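Local atomic coordinates of imelysin-like protein (Psychrobacter arcticus, PDB entry 3PF0), a protein that is of unknown function but belongs to the imelysin-like peptidase M75 family and is a putative metalloendopeptidase. Residues 165-175 against 188-199; 245-253 against 323-334. One frame throughout, in Å; residues are numbered along the deposited sequence.

Contact 1 of 2, residues 165-175 against 188-199; sequences VQGIPGLEEAL and YVMSASSALGTR
In a pair of antiparallel helices, L171 of helix 167-176 fits as a knob into the hole formed by V189, A192, S193 and L196 on helix 183-214. The axes of the two segments approach to 9.5 Å, with an angle of 163° between their directions. A forked leucine end fills such a hole well: CD2 of L171 lies 3.4 Å from V189 O and 3.7 Å from A192 CB, while its CD1 meets L196 CD2. S193 turns its hydroxyl back to V189 O, a carbonyl that also accepts S193 N, so the polar group is satisfied within its own helix. G167 to E172 probably correspond to the GxHxxE motif of imelysins, with P169 standing where the histidine would be. At the head of this stretch a water joins G167 N to A192 O. Y188 comes from the other helix with CG anti to its backbone nitrogen (chi1 172°); its ring runs forward along its own helix with A192 CB over one face near the rim, and A174 CB lies 3.5 Å from Y188 CD2. Its OH donates to V165 O over 2.6 Å, from above the carbonyl plane. Beside that bond G170 has to lack a side chain, since a CB would collide with the hydroxyl. A phenylalanine in place of Y188 would probably leave V165 O without this buried donor. A second water links Q166 OE1 to R199 NH2; Q166 NE2 is bonded to S162 O and R199 NH1 to S125 OG. W102 of helix 92-112 touches L171 and L175.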
loop_
_atom_site.group_PDB
_atom_site.type_symbol
_atom_site.label_atom_id
_atom_site.label_comp_id
_atom_site.label_asym_id
_atom_site.label_seq_id
_atom_site.Cartn_x
_atom_site.Cartn_y
_atom_site.Cartn_z
ATOM N N VAL A 165 -15.963 -8.102 2.240
ATOM C CA VAL A 165 -16.467 -7.998 3.612
ATOM C C VAL A 165 -15.352 -8.214 4.657
ATOM O O VAL A 165 -15.646 -8.459 5.830
ATOM C CB VAL A 165 -17.678 -8.950 3.847
ATOM C CG1 VAL A 165 -18.828 -8.604 2.917
ATOM C CG2 VAL A 165 -17.302 -10.422 3.699
ATOM N N GLN A 166 -14.085 -8.082 4.248
ATOM C CA GLN A 166 -12.959 -8.288 5.150
ATOM C C GLN A 166 -11.744 -7.411 4.769
ATOM O O GLN A 166 -11.856 -6.511 3.931
ATOM C CB GLN A 166 -12.580 -9.784 5.179
ATOM C CG GLN A 166 -12.240 -10.359 3.812
ATOM C CD GLN A 166 -12.155 -11.858 3.827
ATOM O OE1 GLN A 166 -11.249 -12.453 4.424
ATOM N NE2 GLN A 166 -13.062 -12.497 3.110
ATOM N N GLY A 167 -10.604 -7.694 5.396
ATOM C CA GLY A 167 -9.356 -6.968 5.187
ATOM C C GLY A 167 -9.374 -5.581 5.801
ATOM O O GLY A 167 -10.244 -5.265 6.628
ATOM N N ILE A 168 -8.434 -4.732 5.365
ATOM C CA ILE A 168 -8.306 -3.344 5.833
ATOM C C ILE A 168 -9.637 -2.543 5.638
ATOM O O ILE A 168 -10.070 -1.959 6.631
ATOM C CB ILE A 168 -7.063 -2.652 5.198
ATOM C CG1 ILE A 168 -5.784 -3.244 5.829
ATOM C CG2 ILE A 168 -7.089 -1.121 5.365
ATOM C CD1 ILE A 168 -4.647 -3.247 4.978
ATOM N N PRO A 169 -10.338 -2.527 4.461
ATOM C CA PRO A 169 -11.586 -1.737 4.376
ATOM C C PRO A 169 -12.750 -2.323 5.193
ATOM O O PRO A 169 -13.619 -1.560 5.624
ATOM C CB PRO A 169 -11.911 -1.742 2.883
ATOM C CG PRO A 169 -11.250 -2.968 2.350
ATOM C CD PRO A 169 -9.999 -3.124 3.150
ATOM N N GLY A 170 -12.757 -3.651 5.395
ATOM C CA GLY A 170 -13.756 -4.332 6.210
ATOM C C GLY A 170 -13.624 -3.913 7.669
ATOM O O GLY A 170 -14.612 -3.550 8.311
ATOM N N LEU A 171 -12.384 -3.923 8.189
ATOM C CA LEU A 171 -12.077 -3.510 9.561
ATOM C C LEU A 171 -12.385 -2.017 9.763
ATOM O O LEU A 171 -12.951 -1.630 10.788
ATOM C CB LEU A 171 -10.606 -3.823 9.877
ATOM C CG LEU A 171 -10.306 -5.292 10.183
ATOM C CD1 LEU A 171 -8.846 -5.631 9.920
ATOM C CD2 LEU A 171 -10.726 -5.659 11.605
ATOM N N GLU A 172 -12.080 -1.193 8.755
ATOM C CA GLU A 172 -12.337 0.236 8.803
ATOM C C GLU A 172 -13.813 0.507 9.023
ATOM O O GLU A 172 -14.181 1.310 9.891
ATOM C CB GLU A 172 -11.880 0.890 7.498
ATOM C CG GLU A 172 -12.071 2.402 7.499
ATOM C CD GLU A 172 -11.824 3.093 6.177
ATOM O OE1 GLU A 172 -11.652 2.395 5.152
ATOM O OE2 GLU A 172 -11.799 4.343 6.168
ATOM N N GLU A 173 -14.649 -0.189 8.240
ATOM C CA GLU A 173 -16.093 -0.088 8.271
ATOM C C GLU A 173 -16.631 -0.530 9.627
ATOM O O GLU A 173 -17.468 0.173 10.185
ATOM C CB GLU A 173 -16.707 -0.915 7.125
ATOM C CG GLU A 173 -18.208 -0.739 6.953
ATOM C CD GLU A 173 -18.700 0.697 6.874
ATOM O OE1 GLU A 173 -18.433 1.361 5.849
ATOM O OE2 GLU A 173 -19.340 1.163 7.845
ATOM N N ALA A 174 -16.159 -1.678 10.159
ATOM C CA ALA A 174 -16.631 -2.184 11.449
ATOM C C ALA A 174 -16.219 -1.267 12.617
ATOM O O ALA A 174 -17.019 -1.074 13.535
ATOM C CB ALA A 174 -16.118 -3.586 11.687
ATOM N N LEU A 175 -15.005 -0.675 12.561
ATOM C CA LEU A 175 -14.515 0.220 13.631
ATOM C C LEU A 175 -15.128 1.634 13.581
ATOM O O LEU A 175 -15.219 2.295 14.624
ATOM C CB LEU A 175 -12.982 0.312 13.613
ATOM C CG LEU A 175 -12.253 -0.973 14.029
ATOM C CD1 LEU A 175 -10.794 -0.910 13.660
ATOM C CD2 LEU A 175 -12.429 -1.269 15.516
ATOM N N TYR A 188 -16.258 -9.796 14.914
ATOM C CA TYR A 188 -15.868 -9.507 13.536
ATOM C C TYR A 188 -14.466 -8.894 13.474
ATOM O O TYR A 188 -13.690 -9.269 12.608
ATOM C CB TYR A 188 -16.887 -8.570 12.818
ATOM C CG TYR A 188 -16.382 -8.120 11.458
ATOM C CD1 TYR A 188 -16.598 -8.895 10.321
ATOM C CD2 TYR A 188 -15.584 -6.980 11.330
ATOM C CE1 TYR A 188 -16.055 -8.535 9.089
ATOM C CE2 TYR A 188 -15.035 -6.614 10.103
ATOM C CZ TYR A 188 -15.285 -7.388 8.983
ATOM O OH TYR A 188 -14.733 -7.032 7.779
ATOM N N VAL A 189 -14.174 -7.905 14.335
ATOM C CA VAL A 189 -12.903 -7.172 14.340
ATOM C C VAL A 189 -11.767 -8.144 14.664
ATOM O O VAL A 189 -10.717 -8.084 14.017
ATOM C CB VAL A 189 -12.957 -5.931 15.288
ATOM C CG1 VAL A 189 -11.569 -5.330 15.532
ATOM C CG2 VAL A 189 -13.924 -4.871 14.738
HETATM N N MSE A 190 -12.008 -9.074 15.605
HETATM C CA MSE A 190 -11.041 -10.108 15.975
HETATM C C MSE A 190 -10.847 -11.097 14.835
HETATM O O MSE A 190 -9.701 -11.421 14.508
HETATM C CB MSE A 190 -11.491 -10.843 17.238
HETATM C CG MSE A 190 -11.323 -10.022 18.512
HETATM SE SE MSE A 190 -12.167 -10.927 20.010
HETATM C CE MSE A 190 -10.970 -12.486 20.155
ATOM N N SER A 191 -11.958 -11.538 14.197
ATOM C CA SER A 191 -11.919 -12.486 13.066
ATOM C C SER A 191 -11.223 -11.892 11.848
ATOM O O SER A 191 -10.373 -12.557 11.262
ATOM C CB SER A 191 -13.327 -12.919 12.669
ATOM O OG SER A 191 -13.908 -13.687 13.705
ATOM N N ALA A 192 -11.578 -10.643 11.467
ATOM C CA ALA A 192 -10.998 -10.003 10.292
ATOM C C ALA A 192 -9.526 -9.682 10.478
ATOM O O ALA A 192 -8.763 -9.941 9.567
ATOM C CB ALA A 192 -11.786 -8.755 9.911
ATOM N N SER A 193 -9.107 -9.163 11.644
ATOM C CA SER A 193 -7.691 -8.858 11.892
ATOM C C SER A 193 -6.854 -10.169 11.974
ATOM O O SER A 193 -5.740 -10.221 11.435
ATOM C CB SER A 193 -7.522 -7.984 13.135
ATOM O OG SER A 193 -8.160 -8.539 14.272
ATOM N N SER A 194 -7.433 -11.247 12.535
ATOM C CA SER A 194 -6.791 -12.569 12.591
ATOM C C SER A 194 -6.629 -13.163 11.183
ATOM O O SER A 194 -5.549 -13.665 10.858
ATOM C CB SER A 194 -7.595 -13.528 13.463
ATOM O OG SER A 194 -7.094 -14.856 13.403
ATOM N N ALA A 195 -7.698 -13.106 10.346
ATOM C CA ALA A 195 -7.640 -13.618 8.974
ATOM C C ALA A 195 -6.624 -12.819 8.167
ATOM O O ALA A 195 -5.872 -13.399 7.391
ATOM C CB ALA A 195 -9.014 -13.562 8.319
ATOM N N LEU A 196 -6.558 -11.494 8.414
ATOM C CA LEU A 196 -5.613 -10.589 7.763
ATOM C C LEU A 196 -4.173 -10.956 8.151
ATOM O O LEU A 196 -3.336 -11.110 7.265
ATOM C CB LEU A 196 -5.940 -9.142 8.137
ATOM C CG LEU A 196 -5.214 -8.032 7.401
ATOM C CD1 LEU A 196 -5.289 -8.225 5.911
ATOM C CD2 LEU A 196 -5.833 -6.703 7.750
ATOM N N GLY A 197 -3.933 -11.166 9.445
ATOM C CA GLY A 197 -2.637 -11.591 9.977
ATOM C C GLY A 197 -2.099 -12.848 9.322
ATOM O O GLY A 197 -0.942 -12.877 8.890
ATOM N N THR A 198 -2.965 -13.866 9.169
ATOM C CA THR A 198 -2.629 -15.148 8.534
ATOM C C THR A 198 -2.199 -14.939 7.070
ATOM O O THR A 198 -1.207 -15.522 6.648
ATOM C CB THR A 198 -3.822 -16.115 8.628
ATOM O OG1 THR A 198 -4.131 -16.335 10.004
ATOM C CG2 THR A 198 -3.560 -17.462 7.929
ATOM N N ARG A 199 -2.936 -14.108 6.310
ATOM C CA ARG A 199 -2.639 -13.849 4.899
ATOM C C ARG A 199 -1.311 -13.108 4.731
ATOM O O ARG A 199 -0.531 -13.458 3.850
ATOM C CB ARG A 199 -3.778 -13.061 4.232
ATOM C CG ARG A 199 -5.023 -13.902 4.003
ATOM C CD ARG A 199 -6.165 -13.079 3.423
ATOM N NE ARG A 199 -7.382 -13.887 3.293
ATOM C CZ ARG A 199 -7.660 -14.667 2.254
ATOM N NH1 ARG A 199 -6.823 -14.741 1.224
ATOM N NH2 ARG A 199 -8.785 -15.365 2.224
HETATM O O HOH W 1 -9.889 -14.708 4.623
HETATM O O HOH W 2 -9.674 -9.962 7.018
#

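Contact 2 of 2, residues 245-253 against 323-334; sequences AIEQPLGLS and ATADKATQQELY
A323, in a 3-10 turn, meets L250 through its backbone, its CA 3.9 Å from L250 CD2. K327 comes next, bent at chi2 and chi4, which brings its amine across to the end of helix 225-250. K327 NZ donates in the carbonyl plane to L250 O at 3.1 Å and to Q330 OE1 at 2.8 Å. L250 O lies where residues 245-253 leave helix 225-250 in a Schellman motif, in which G251 tolerates the positive phi; a lysine suits a carbonyl near the C-terminal end of that helix, whose partial negative charge would probably attract it. With Q330 NE2 bonded to L322 O, the Q330 amide is gripped at both ends, and L250 CD2 packs 3.5 Å from that NE2. Q331 slides past L252, its OE1 3.6 Å from L252 CB. L333 crosses I246 at about a right angle, CD2 to CD1. Y334, the broad residue closing the segment, receives I246 CG2 at its ring edge, while L252 CD1 reaches 3.7 Å to Y334 CB. E247 crosses the ring obliquely, its carboxylate plane 22° from the ring plane, and Y334 OH has a weak bond from K242 NZ. The two helical segments run at 147° to each other; helix 298-316 backs L333 through T311 and L315, and helix 268-283 meets I246 through I272.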
loop_
_atom_site.group_PDB
_atom_site.type_symbol
_atom_site.label_atom_id
_atom_site.label_comp_id
_atom_site.label_asym_id
_atom_site.label_seq_id
_atom_site.Cartn_x
_atom_site.Cartn_y
_atom_site.Cartn_z
ATOM N N ALA A 245 -6.818 6.868 -6.592
ATOM C CA ALA A 245 -6.957 7.494 -5.283
ATOM C C ALA A 245 -7.132 9.017 -5.331
ATOM O O ALA A 245 -7.744 9.559 -4.411
ATOM C CB ALA A 245 -5.762 7.141 -4.405
ATOM N N ILE A 246 -6.619 9.713 -6.368
ATOM C CA ILE A 246 -6.681 11.182 -6.397
ATOM C C ILE A 246 -7.622 11.727 -7.491
ATOM O O ILE A 246 -8.623 12.342 -7.145
ATOM C CB ILE A 246 -5.247 11.812 -6.489
ATOM C CG1 ILE A 246 -4.338 11.381 -5.298
ATOM C CG2 ILE A 246 -5.272 13.353 -6.645
ATOM C CD1 ILE A 246 -4.783 11.815 -3.850
ATOM N N GLU A 247 -7.287 11.546 -8.783
ATOM C CA GLU A 247 -8.046 12.088 -9.912
ATOM C C GLU A 247 -9.514 11.661 -9.904
ATOM O O GLU A 247 -10.387 12.529 -9.943
ATOM C CB GLU A 247 -7.396 11.702 -11.253
ATOM C CG GLU A 247 -8.095 12.273 -12.471
ATOM C CD GLU A 247 -7.481 11.888 -13.799
ATOM O OE1 GLU A 247 -7.289 10.673 -14.039
ATOM O OE2 GLU A 247 -7.210 12.801 -14.612
ATOM N N GLN A 248 -9.777 10.342 -9.874
ATOM C CA GLN A 248 -11.130 9.792 -9.947
ATOM C C GLN A 248 -12.001 10.135 -8.717
ATOM O O GLN A 248 -13.099 10.630 -8.944
ATOM C CB GLN A 248 -11.106 8.272 -10.184
ATOM C CG GLN A 248 -10.869 7.883 -11.642
ATOM C CD GLN A 248 -10.330 6.477 -11.790
ATOM O OE1 GLN A 248 -10.732 5.538 -11.088
ATOM N NE2 GLN A 248 -9.409 6.296 -12.723
ATOM N N PRO A 249 -11.601 9.910 -7.435
ATOM C CA PRO A 249 -12.527 10.208 -6.326
ATOM C C PRO A 249 -12.809 11.691 -6.098
ATOM O O PRO A 249 -13.867 12.023 -5.559
ATOM C CB PRO A 249 -11.820 9.627 -5.104
ATOM C CG PRO A 249 -10.806 8.712 -5.640
ATOM C CD PRO A 249 -10.363 9.301 -6.920
ATOM N N LEU A 250 -11.876 12.568 -6.488
ATOM C CA LEU A 250 -12.024 14.005 -6.293
ATOM C C LEU A 250 -12.623 14.696 -7.533
ATOM O O LEU A 250 -12.893 15.901 -7.489
ATOM C CB LEU A 250 -10.672 14.636 -5.902
ATOM C CG LEU A 250 -9.964 14.034 -4.667
ATOM C CD1 LEU A 250 -8.562 14.591 -4.516
ATOM C CD2 LEU A 250 -10.775 14.226 -3.398
ATOM N N GLY A 251 -12.860 13.919 -8.595
ATOM C CA GLY A 251 -13.432 14.383 -9.856
ATOM C C GLY A 251 -12.692 15.559 -10.458
ATOM O O GLY A 251 -13.271 16.634 -10.633
ATOM N N LEU A 252 -11.399 15.370 -10.742
ATOM C CA LEU A 252 -10.541 16.424 -11.292
ATOM C C LEU A 252 -10.611 16.488 -12.826
ATOM O O LEU A 252 -10.419 17.566 -13.393
ATOM C CB LEU A 252 -9.079 16.233 -10.834
ATOM C CG LEU A 252 -8.805 16.128 -9.322
ATOM C CD1 LEU A 252 -7.361 15.819 -9.072
ATOM C CD2 LEU A 252 -9.176 17.410 -8.578
ATOM N N SER A 253 -10.877 15.345 -13.487
ATOM C CA SER A 253 -10.964 15.234 -14.951
ATOM C C SER A 253 -12.418 15.223 -15.451
ATOM O O SER A 253 -12.684 15.637 -16.585
ATOM C CB SER A 253 -10.247 13.976 -15.436
ATOM O OG SER A 253 -10.780 12.803 -14.841
ATOM N N ALA A 323 -10.280 15.118 0.781
ATOM C CA ALA A 323 -11.533 15.538 0.153
ATOM C C ALA A 323 -11.965 16.923 0.638
ATOM O O ALA A 323 -12.627 17.627 -0.113
ATOM C CB ALA A 323 -12.632 14.531 0.438
ATOM N N THR A 324 -11.588 17.311 1.880
ATOM C CA THR A 324 -11.957 18.603 2.485
ATOM C C THR A 324 -11.000 19.726 2.042
ATOM O O THR A 324 -11.165 20.866 2.477
ATOM C CB THR A 324 -12.030 18.513 4.033
ATOM O OG1 THR A 324 -10.714 18.459 4.572
ATOM C CG2 THR A 324 -12.847 17.319 4.534
ATOM N N ALA A 325 -10.004 19.413 1.192
ATOM C CA ALA A 325 -9.054 20.407 0.698
ATOM C C ALA A 325 -9.659 21.216 -0.442
ATOM O O ALA A 325 -10.688 20.808 -0.995
ATOM C CB ALA A 325 -7.790 19.722 0.221
ATOM N N ASP A 326 -9.010 22.364 -0.794
ATOM C CA ASP A 326 -9.437 23.221 -1.905
ATOM C C ASP A 326 -9.221 22.477 -3.215
ATOM O O ASP A 326 -8.285 21.676 -3.310
ATOM C CB ASP A 326 -8.670 24.560 -1.914
ATOM C CG ASP A 326 -8.846 25.401 -0.667
ATOM O OD1 ASP A 326 -9.974 25.882 -0.428
ATOM O OD2 ASP A 326 -7.844 25.619 0.047
ATOM N N LYS A 327 -10.090 22.719 -4.219
ATOM C CA LYS A 327 -10.003 22.069 -5.529
ATOM C C LYS A 327 -8.661 22.335 -6.213
ATOM O O LYS A 327 -8.107 21.416 -6.809
ATOM C CB LYS A 327 -11.157 22.506 -6.439
ATOM C CG LYS A 327 -12.338 21.546 -6.422
ATOM C CD LYS A 327 -12.096 20.297 -7.278
ATOM C CE LYS A 327 -13.129 19.224 -7.035
ATOM N NZ LYS A 327 -12.855 18.451 -5.793
ATOM N N ALA A 328 -8.125 23.564 -6.088
ATOM C CA ALA A 328 -6.838 23.959 -6.666
ATOM C C ALA A 328 -5.675 23.196 -6.016
ATOM O O ALA A 328 -4.761 22.769 -6.726
ATOM C CB ALA A 328 -6.637 25.461 -6.521
ATOM N N THR A 329 -5.736 22.979 -4.684
ATOM C CA THR A 329 -4.710 22.250 -3.919
ATOM C C THR A 329 -4.715 20.766 -4.297
ATOM O O THR A 329 -3.656 20.139 -4.343
ATOM C CB THR A 329 -4.912 22.434 -2.404
ATOM O OG1 THR A 329 -5.312 23.777 -2.125
ATOM C CG2 THR A 329 -3.661 22.108 -1.613
ATOM N N GLN A 330 -5.906 20.212 -4.566
ATOM C CA GLN A 330 -6.083 18.814 -4.979
ATOM C C GLN A 330 -5.502 18.624 -6.381
ATOM O O GLN A 330 -4.884 17.586 -6.657
ATOM C CB GLN A 330 -7.567 18.417 -4.946
ATOM C CG GLN A 330 -8.179 18.340 -3.544
ATOM C CD GLN A 330 -9.682 18.151 -3.593
ATOM O OE1 GLN A 330 -10.353 18.494 -4.573
ATOM N NE2 GLN A 330 -10.251 17.613 -2.528
ATOM N N GLN A 331 -5.671 19.653 -7.248
ATOM C CA GLN A 331 -5.145 19.691 -8.615
ATOM C C GLN A 331 -3.617 19.756 -8.580
ATOM O O GLN A 331 -2.965 19.061 -9.360
ATOM C CB GLN A 331 -5.736 20.880 -9.405
ATOM C CG GLN A 331 -5.485 20.823 -10.924
ATOM C CD GLN A 331 -5.968 19.539 -11.571
ATOM O OE1 GLN A 331 -7.146 19.176 -11.493
ATOM N NE2 GLN A 331 -5.059 18.815 -12.210
ATOM N N GLU A 332 -3.054 20.568 -7.656
ATOM C CA GLU A 332 -1.613 20.713 -7.424
ATOM C C GLU A 332 -0.991 19.370 -7.022
ATOM O O GLU A 332 0.087 19.013 -7.512
ATOM C CB GLU A 332 -1.376 21.738 -6.316
ATOM C CG GLU A 332 -0.682 23.005 -6.764
ATOM C CD GLU A 332 -0.167 23.820 -5.596
ATOM O OE1 GLU A 332 -0.997 24.384 -4.844
ATOM O OE2 GLU A 332 1.070 23.851 -5.400
ATOM N N LEU A 333 -1.682 18.624 -6.130
ATOM C CA LEU A 333 -1.241 17.312 -5.668
ATOM C C LEU A 333 -1.204 16.334 -6.838
ATOM O O LEU A 333 -0.208 15.621 -6.991
ATOM C CB LEU A 333 -2.126 16.783 -4.517
ATOM C CG LEU A 333 -1.811 15.359 -3.996
ATOM C CD1 LEU A 333 -0.369 15.241 -3.471
ATOM C CD2 LEU A 333 -2.788 14.945 -2.924
ATOM N N TYR A 334 -2.259 16.331 -7.683
ATOM C CA TYR A 334 -2.334 15.471 -8.865
ATOM C C TYR A 334 -1.215 15.807 -9.836
ATOM O O TYR A 334 -0.563 14.895 -10.325
ATOM C CB TYR A 334 -3.702 15.576 -9.570
ATOM C CG TYR A 334 -3.757 14.773 -10.854
ATOM C CD1 TYR A 334 -3.834 13.384 -10.828
ATOM C CD2 TYR A 334 -3.669 15.400 -12.094
ATOM C CE1 TYR A 334 -3.832 12.638 -12.004
ATOM C CE2 TYR A 334 -3.661 14.662 -13.276
ATOM C CZ TYR A 334 -3.742 13.281 -13.226
ATOM O OH TYR A 334 -3.757 12.552 -14.389
#

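How the contacts relate
From the N terminus the chain first lays down helices 48-84, 92-112 and 138-149, against which contact 1 is built. Contact 1 closes a short excursion of 12 residues between its segments, half of them belonging to the ends of helices 167-176 and 183-214. The chain then passes directly from helix 183-214 to helix 225-250, whose C-terminal end opens contact 2. That contact closes a much longer excursion of 69 residues, containing helices 268-283, 286-292 and 298-316, by bringing in the start of helix 327-351. The two closures follow in series, neither nesting nor crossing. Their centres are 29 Å apart and their nearest atoms about 12 Å, so each ties together a separate region of the all-helical chain.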